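Local atomic coordinates of Myo-inositol phosphohydrolase (Mitsuokella multacida, PDB entry 4WU3), a protein that probably removes phosphate groups from inositol phosphates such as phytate, as a phosphatase built like the protein tyrosine phosphatases. Residues D336-D348 with L468-I480. The protein carries 2 engineered substitutions. Numbering follows the deposited sequence.
Sequences DYNGYIWRLDTKD and LIVAELDKDKMPI. With 4IP (inositol-(1,3,4,5)-tetrakisphosphate), chain F.
Over one face of the Arg343 guanidinium lies Leu473, whose CD1 is 3.8 Å from Arg343 NE, while the 3-phosphate of the bound inositol tetrakisphosphate and a water sit at the edge. Arg343 NH2 gives a hydrogen bond of 2.6 Å to O6P of that phosphate, and NH1 bonds to O5P and weakly to O6P. The arginine reaches this far because its chain is extended from CG to NE, CG standing anti to the backbone N (chi1 171°). Lys477, bent at chi2 (-58°), brings NZ to the same O6P at 2.7 Å and also to O7P and O8P of the neighbouring 4-phosphate. Two waters link the guanidinium to the backbone of Leu473, and Asp345 OD1 forms a long salt bridge to Arg343 NE from well out of the guanidinium plane, by charge alone. The indole of Trp342 meets Leu468 CD1 obliquely, 3.8 Å from Trp342 CD1.

Strands 342-346 and 468-471 run parallel as neighbours in a mixed sheet: Ala471 N donates to Trp342 O (3.1 Å), and Leu344 N to Ala471 O (2.8 Å). Asp474 OD1 accepts from Asp476 N, an Asx turn, and from Met478 N on the opposite carboxylate face; with the type I turn Asp474-Lys477 this probably helps place the lysine. Were Arg343 replaced by an alanine, the 3-phosphate would probably keep Lys477 but lose the NH1 and NH2 bonds, and Leu473 CD1 its guanidinium neighbour. Both cations line the observed ligand pocket; their convergence on one phosphate oxygen is consistent with a site made for polyanionic inositol phosphates.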
loop_
_atom_site.group_PDB
_atom_site.type_symbol
_atom_site.label_atom_id
_atom_site.label_comp_id
_atom_site.label_asym_id
_atom_site.label_seq_id
_atom_site.Cartn_x
_atom_site.Cartn_y
_atom_site.Cartn_z
ATOM N N ASP A 336 -9.119 0.982 -17.028
ATOM C CA ASP A 336 -10.206 0.834 -17.998
ATOM C C ASP A 336 -9.711 1.396 -19.332
ATOM O O ASP A 336 -9.409 2.582 -19.444
ATOM C CB ASP A 336 -11.460 1.562 -17.518
ATOM C CG ASP A 336 -12.639 1.416 -18.471
ATOM O OD1 ASP A 336 -12.503 0.825 -19.567
ATOM O OD2 ASP A 336 -13.729 1.907 -18.109
ATOM N N TYR A 337 -9.619 0.530 -20.336
ATOM C CA TYR A 337 -9.078 0.909 -21.635
ATOM C C TYR A 337 -10.168 1.229 -22.638
ATOM O O TYR A 337 -9.875 1.484 -23.792
ATOM C CB TYR A 337 -8.195 -0.217 -22.193
ATOM C CG TYR A 337 -6.927 -0.412 -21.399
ATOM C CD1 TYR A 337 -6.035 0.632 -21.238
ATOM C CD2 TYR A 337 -6.642 -1.619 -20.789
ATOM C CE1 TYR A 337 -4.887 0.479 -20.495
ATOM C CE2 TYR A 337 -5.492 -1.786 -20.046
ATOM C CZ TYR A 337 -4.615 -0.732 -19.905
ATOM O OH TYR A 337 -3.449 -0.872 -19.178
ATOM N N ASN A 338 -11.424 1.208 -22.201
ATOM C CA ASN A 338 -12.550 1.458 -23.099
ATOM C C ASN A 338 -12.584 2.894 -23.607
ATOM O O ASN A 338 -12.195 3.827 -22.901
ATOM C CB ASN A 338 -13.869 1.085 -22.421
ATOM C CG ASN A 338 -14.035 -0.418 -22.262
ATOM O OD1 ASN A 338 -13.588 -1.213 -23.097
ATOM N ND2 ASN A 338 -14.678 -0.816 -21.189
ATOM N N GLY A 339 -13.027 3.055 -24.850
ATOM C CA GLY A 339 -13.138 4.374 -25.463
ATOM C C GLY A 339 -14.086 5.279 -24.699
ATOM O O GLY A 339 -15.098 4.830 -24.167
ATOM N N TYR A 340 -13.758 6.564 -24.652
ATOM C CA TYR A 340 -14.612 7.535 -23.987
ATOM C C TYR A 340 -14.735 8.858 -24.766
ATOM O O TYR A 340 -15.395 9.792 -24.302
ATOM C CB TYR A 340 -14.057 7.813 -22.594
ATOM C CG TYR A 340 -12.624 8.270 -22.661
ATOM C CD1 TYR A 340 -12.327 9.586 -22.961
ATOM C CD2 TYR A 340 -11.572 7.388 -22.463
ATOM C CE1 TYR A 340 -11.021 10.029 -23.045
ATOM C CE2 TYR A 340 -10.254 7.823 -22.541
ATOM C CZ TYR A 340 -9.990 9.151 -22.836
ATOM O OH TYR A 340 -8.704 9.643 -22.925
ATOM N N ILE A 341 -14.110 8.944 -25.937
ATOM C CA ILE A 341 -14.196 10.158 -26.750
ATOM C C ILE A 341 -13.972 9.875 -28.230
ATOM O O ILE A 341 -13.237 8.957 -28.598
ATOM C CB ILE A 341 -13.164 11.212 -26.279
ATOM C CG1 ILE A 341 -13.496 12.600 -26.834
ATOM C CG2 ILE A 341 -11.756 10.809 -26.690
ATOM C CD1 ILE A 341 -12.621 13.711 -26.294
ATOM N N TRP A 342 -14.605 10.675 -29.078
ATOM C CA TRP A 342 -14.307 10.634 -30.497
ATOM C C TRP A 342 -13.113 11.542 -30.774
ATOM O O TRP A 342 -13.168 12.763 -30.631
ATOM C CB TRP A 342 -15.512 11.043 -31.342
ATOM C CG TRP A 342 -16.570 9.984 -31.427
ATOM C CD1 TRP A 342 -17.793 10.012 -30.834
ATOM C CD2 TRP A 342 -16.497 8.740 -32.144
ATOM N NE1 TRP A 342 -18.494 8.858 -31.130
ATOM C CE2 TRP A 342 -17.720 8.065 -31.935
ATOM C CE3 TRP A 342 -15.516 8.130 -32.935
ATOM C CZ2 TRP A 342 -17.987 6.813 -32.489
ATOM C CZ3 TRP A 342 -15.778 6.886 -33.478
ATOM C CH2 TRP A 342 -17.009 6.244 -33.263
ATOM N N ARG A 343 -12.015 10.911 -31.146
ATOM C CA ARG A 343 -10.799 11.601 -31.477
ATOM C C ARG A 343 -10.828 11.975 -32.945
ATOM O O ARG A 343 -11.227 11.177 -33.789
ATOM C CB ARG A 343 -9.631 10.662 -31.223
ATOM C CG ARG A 343 -8.290 11.159 -31.726
ATOM C CD ARG A 343 -7.221 10.103 -31.492
ATOM N NE ARG A 343 -5.873 10.663 -31.513
ATOM C CZ ARG A 343 -4.763 9.954 -31.315
ATOM N NH1 ARG A 343 -4.828 8.650 -31.081
ATOM N NH2 ARG A 343 -3.578 10.548 -31.355
ATOM N N LEU A 344 -10.399 13.193 -33.240
ATOM C CA LEU A 344 -10.150 13.615 -34.606
ATOM C C LEU A 344 -8.762 13.159 -35.045
ATOM O O LEU A 344 -7.769 13.771 -34.680
ATOM C CB LEU A 344 -10.243 15.137 -34.692
ATOM C CG LEU A 344 -9.820 15.789 -36.007
ATOM C CD1 LEU A 344 -10.650 15.257 -37.167
ATOM C CD2 LEU A 344 -9.976 17.297 -35.868
ATOM N N ASP A 345 -8.697 12.086 -35.830
ATOM C CA ASP A 345 -7.419 11.531 -36.283
ATOM C C ASP A 345 -6.792 12.440 -37.319
ATOM O O ASP A 345 -5.603 12.734 -37.267
ATOM C CB ASP A 345 -7.611 10.142 -36.900
ATOM C CG ASP A 345 -7.902 9.069 -35.862
ATOM O OD1 ASP A 345 -7.545 9.271 -34.687
ATOM O OD2 ASP A 345 -8.482 8.024 -36.221
ATOM N N THR A 346 -7.598 12.868 -38.284
ATOM C CA THR A 346 -7.119 13.762 -39.319
ATOM C C THR A 346 -8.287 14.496 -39.966
ATOM O O THR A 346 -9.330 13.918 -40.292
ATOM C CB THR A 346 -6.256 13.028 -40.372
ATOM O OG1 THR A 346 -5.827 13.956 -41.380
ATOM C CG2 THR A 346 -7.025 11.898 -41.023
ATOM N N LYS A 347 -8.093 15.794 -40.117
ATOM C CA LYS A 347 -9.096 16.673 -40.662
ATOM C C LYS A 347 -9.161 16.508 -42.162
ATOM O O LYS A 347 -8.157 16.249 -42.807
ATOM C CB LYS A 347 -8.725 18.108 -40.350
ATOM C CG LYS A 347 -9.903 18.936 -39.928
ATOM C CD LYS A 347 -9.500 20.389 -39.770
ATOM C CE LYS A 347 -10.539 21.308 -40.385
ATOM N NZ LYS A 347 -10.197 22.727 -40.134
ATOM N N ASP A 348 -10.351 16.671 -42.714
ATOM C CA ASP A 348 -10.554 16.563 -44.150
ATOM C C ASP A 348 -9.826 17.690 -44.862
ATOM O O ASP A 348 -10.194 18.860 -44.729
ATOM C CB ASP A 348 -12.040 16.633 -44.454
ATOM C CG ASP A 348 -12.361 16.318 -45.895
ATOM O OD1 ASP A 348 -11.424 16.055 -46.684
ATOM O OD2 ASP A 348 -13.565 16.347 -46.240
ATOM N N LEU A 468 -21.847 15.787 -31.177
ATOM C CA LEU A 468 -20.852 15.138 -30.310
ATOM C C LEU A 468 -19.526 15.888 -30.262
ATOM O O LEU A 468 -19.193 16.639 -31.177
ATOM C CB LEU A 468 -20.546 13.725 -30.822
ATOM C CG LEU A 468 -21.711 12.761 -31.025
ATOM C CD1 LEU A 468 -21.225 11.501 -31.718
ATOM C CD2 LEU A 468 -22.373 12.426 -29.702
ATOM N N ILE A 469 -18.757 15.661 -29.199
ATOM C CA ILE A 469 -17.392 16.166 -29.136
ATOM C C ILE A 469 -16.507 15.319 -30.052
ATOM O O ILE A 469 -16.449 14.099 -29.914
ATOM C CB ILE A 469 -16.825 16.107 -27.710
ATOM C CG1 ILE A 469 -17.693 16.926 -26.738
ATOM C CG2 ILE A 469 -15.381 16.584 -27.695
ATOM C CD1 ILE A 469 -17.560 18.435 -26.855
ATOM N N VAL A 470 -15.852 15.972 -31.006
ATOM C CA VAL A 470 -14.842 15.335 -31.843
ATOM C C VAL A 470 -13.614 16.226 -31.797
ATOM O O VAL A 470 -13.590 17.291 -32.406
ATOM C CB VAL A 470 -15.297 15.171 -33.302
ATOM C CG1 VAL A 470 -14.186 14.561 -34.141
ATOM C CG2 VAL A 470 -16.553 14.316 -33.388
ATOM N N ALA A 471 -12.594 15.790 -31.067
ATOM C CA ALA A 471 -11.493 16.668 -30.720
ATOM C C ALA A 471 -10.146 16.066 -31.078
ATOM O O ALA A 471 -9.945 14.855 -30.997
ATOM C CB ALA A 471 -11.543 16.965 -29.233
ATOM N N GLU A 472 -9.221 16.926 -31.482
ATOM C CA GLU A 472 -7.848 16.517 -31.613
ATOM C C GLU A 472 -7.276 16.366 -30.205
ATOM O O GLU A 472 -7.616 17.137 -29.294
ATOM C CB GLU A 472 -7.055 17.555 -32.396
ATOM C CG GLU A 472 -5.613 17.155 -32.661
ATOM C CD GLU A 472 -4.842 18.234 -33.397
ATOM O OE1 GLU A 472 -5.455 19.271 -33.737
ATOM O OE2 GLU A 472 -3.625 18.049 -33.629
ATOM N N LEU A 473 -6.419 15.365 -30.017
ATOM C CA LEU A 473 -5.756 15.184 -28.734
ATOM C C LEU A 473 -4.369 15.808 -28.741
ATOM O O LEU A 473 -3.669 15.740 -29.742
ATOM C CB LEU A 473 -5.650 13.706 -28.391
ATOM C CG LEU A 473 -6.956 12.940 -28.323
ATOM C CD1 LEU A 473 -6.678 11.509 -27.868
ATOM C CD2 LEU A 473 -7.934 13.649 -27.395
ATOM N N ASP A 474 -3.985 16.421 -27.621
ATOM C CA ASP A 474 -2.652 17.009 -27.475
ATOM C C ASP A 474 -1.626 15.970 -26.991
ATOM O O ASP A 474 -1.920 14.772 -26.901
ATOM C CB ASP A 474 -2.686 18.233 -26.539
ATOM C CG ASP A 474 -3.105 17.890 -25.111
ATOM O OD1 ASP A 474 -2.853 16.760 -24.638
ATOM O OD2 ASP A 474 -3.686 18.774 -24.451
ATOM N N LYS A 475 -0.426 16.440 -26.680
ATOM C CA LYS A 475 0.659 15.568 -26.246
ATOM C C LYS A 475 0.272 14.724 -25.021
ATOM O O LYS A 475 0.793 13.620 -24.828
ATOM C CB LYS A 475 1.909 16.412 -25.958
ATOM C CG LYS A 475 3.097 15.634 -25.401
ATOM C CD LYS A 475 3.542 14.516 -26.335
ATOM C CE LYS A 475 4.732 13.757 -25.763
ATOM N NZ LYS A 475 5.044 12.515 -26.529
ATOM N N ASP A 476 -0.641 15.239 -24.201
ATOM C CA ASP A 476 -1.075 14.544 -22.990
ATOM C C ASP A 476 -2.365 13.745 -23.217
ATOM O O ASP A 476 -2.963 13.227 -22.268
ATOM C CB ASP A 476 -1.272 15.546 -21.844
ATOM C CG ASP A 476 0.007 16.310 -21.501
ATOM O OD1 ASP A 476 1.097 15.699 -21.531
ATOM O OD2 ASP A 476 -0.077 17.521 -21.194
ATOM N N LYS A 477 -2.785 13.644 -24.474
ATOM C CA LYS A 477 -3.995 12.909 -24.831
ATOM C C LYS A 477 -5.235 13.571 -24.251
ATOM O O LYS A 477 -6.238 12.905 -23.964
ATOM C CB LYS A 477 -3.926 11.460 -24.335
ATOM C CG LYS A 477 -2.704 10.684 -24.785
ATOM C CD LYS A 477 -2.582 10.620 -26.302
ATOM C CE LYS A 477 -1.258 9.970 -26.682
ATOM N NZ LYS A 477 -0.865 10.202 -28.097
ATOM N N MET A 478 -5.162 14.880 -24.054
ATOM C CA MET A 478 -6.309 15.638 -23.580
ATOM C C MET A 478 -6.886 16.410 -24.755
ATOM O O MET A 478 -6.147 16.875 -25.621
ATOM C CB MET A 478 -5.894 16.591 -22.462
ATOM C CG MET A 478 -5.367 15.880 -21.226
ATOM S SD MET A 478 -6.618 14.859 -20.426
ATOM C CE MET A 478 -7.573 16.103 -19.562
ATOM N N PRO A 479 -8.212 16.544 -24.799
ATOM C CA PRO A 479 -8.795 17.205 -25.959
ATOM C C PRO A 479 -8.412 18.676 -26.049
ATOM O O PRO A 479 -8.291 19.347 -25.022
ATOM C CB PRO A 479 -10.303 17.051 -25.736
ATOM C CG PRO A 479 -10.459 16.852 -24.272
ATOM C CD PRO A 479 -9.219 16.157 -23.799
ATOM N N ILE A 480 -8.221 19.158 -27.276
ATOM C CA ILE A 480 -7.934 20.569 -27.537
ATOM C C ILE A 480 -9.197 21.347 -27.948
ATOM O O ILE A 480 -9.845 21.030 -28.945
ATOM C CB ILE A 480 -6.876 20.702 -28.639
ATOM C CG1 ILE A 480 -5.596 20.000 -28.195
ATOM C CG2 ILE A 480 -6.624 22.172 -28.965
ATOM C CD1 ILE A 480 -4.631 19.702 -29.321
HETATM C C1 4IP F . 1.638 5.067 -33.160
HETATM O O1 4IP F . 1.724 4.768 -34.553
HETATM C C2 4IP F . 0.566 6.120 -32.915
HETATM O O2 4IP F . 0.836 7.267 -33.710
HETATM C C3 4IP F . 0.532 6.559 -31.457
HETATM O O3 4IP F . -0.461 7.572 -31.284
HETATM C C4 4IP F . 1.889 7.081 -30.991
HETATM O O4 4IP F . 1.816 7.384 -29.593
HETATM C C5 4IP F . 2.968 6.032 -31.236
HETATM O O5 4IP F . 4.250 6.535 -30.854
HETATM C C6 4IP F . 2.998 5.588 -32.697
HETATM O O6 4IP F . 3.987 4.573 -32.888
HETATM P P1 4IP F . 0.749 3.719 -35.282
HETATM O O1P 4IP F . 1.193 2.377 -34.767
HETATM O O2P 4IP F . 1.024 3.968 -36.742
HETATM O O3P 4IP F . -0.637 4.138 -34.862
HETATM P P3 4IP F . -1.649 7.369 -30.210
HETATM O O4P 4IP F . -0.951 6.805 -28.995
HETATM O O5P 4IP F . -2.602 6.417 -30.896
HETATM O O6P 4IP F . -2.200 8.756 -29.990
HETATM P P4 4IP F . 2.288 8.809 -28.991
HETATM O O7P 4IP F . 1.617 9.840 -29.866
HETATM O O8P 4IP F . 1.751 8.769 -27.582
HETATM O O9P 4IP F . 3.799 8.762 -29.110
HETATM P P5 4IP F . 5.327 5.549 -30.161
HETATM O OPF 4IP F . 4.503 4.500 -29.429
HETATM O OPG 4IP F . 6.104 6.483 -29.257
HETATM O OPH 4IP F . 6.120 4.994 -31.322
HETATM O O HOH W 1 -8.717 11.924 -23.712
HETATM O O HOH W 2 -16.814 12.113 -27.935
HETATM O O HOH W 3 -5.623 13.513 -32.211
HETATM O O HOH W 4 -3.095 13.365 -30.949
#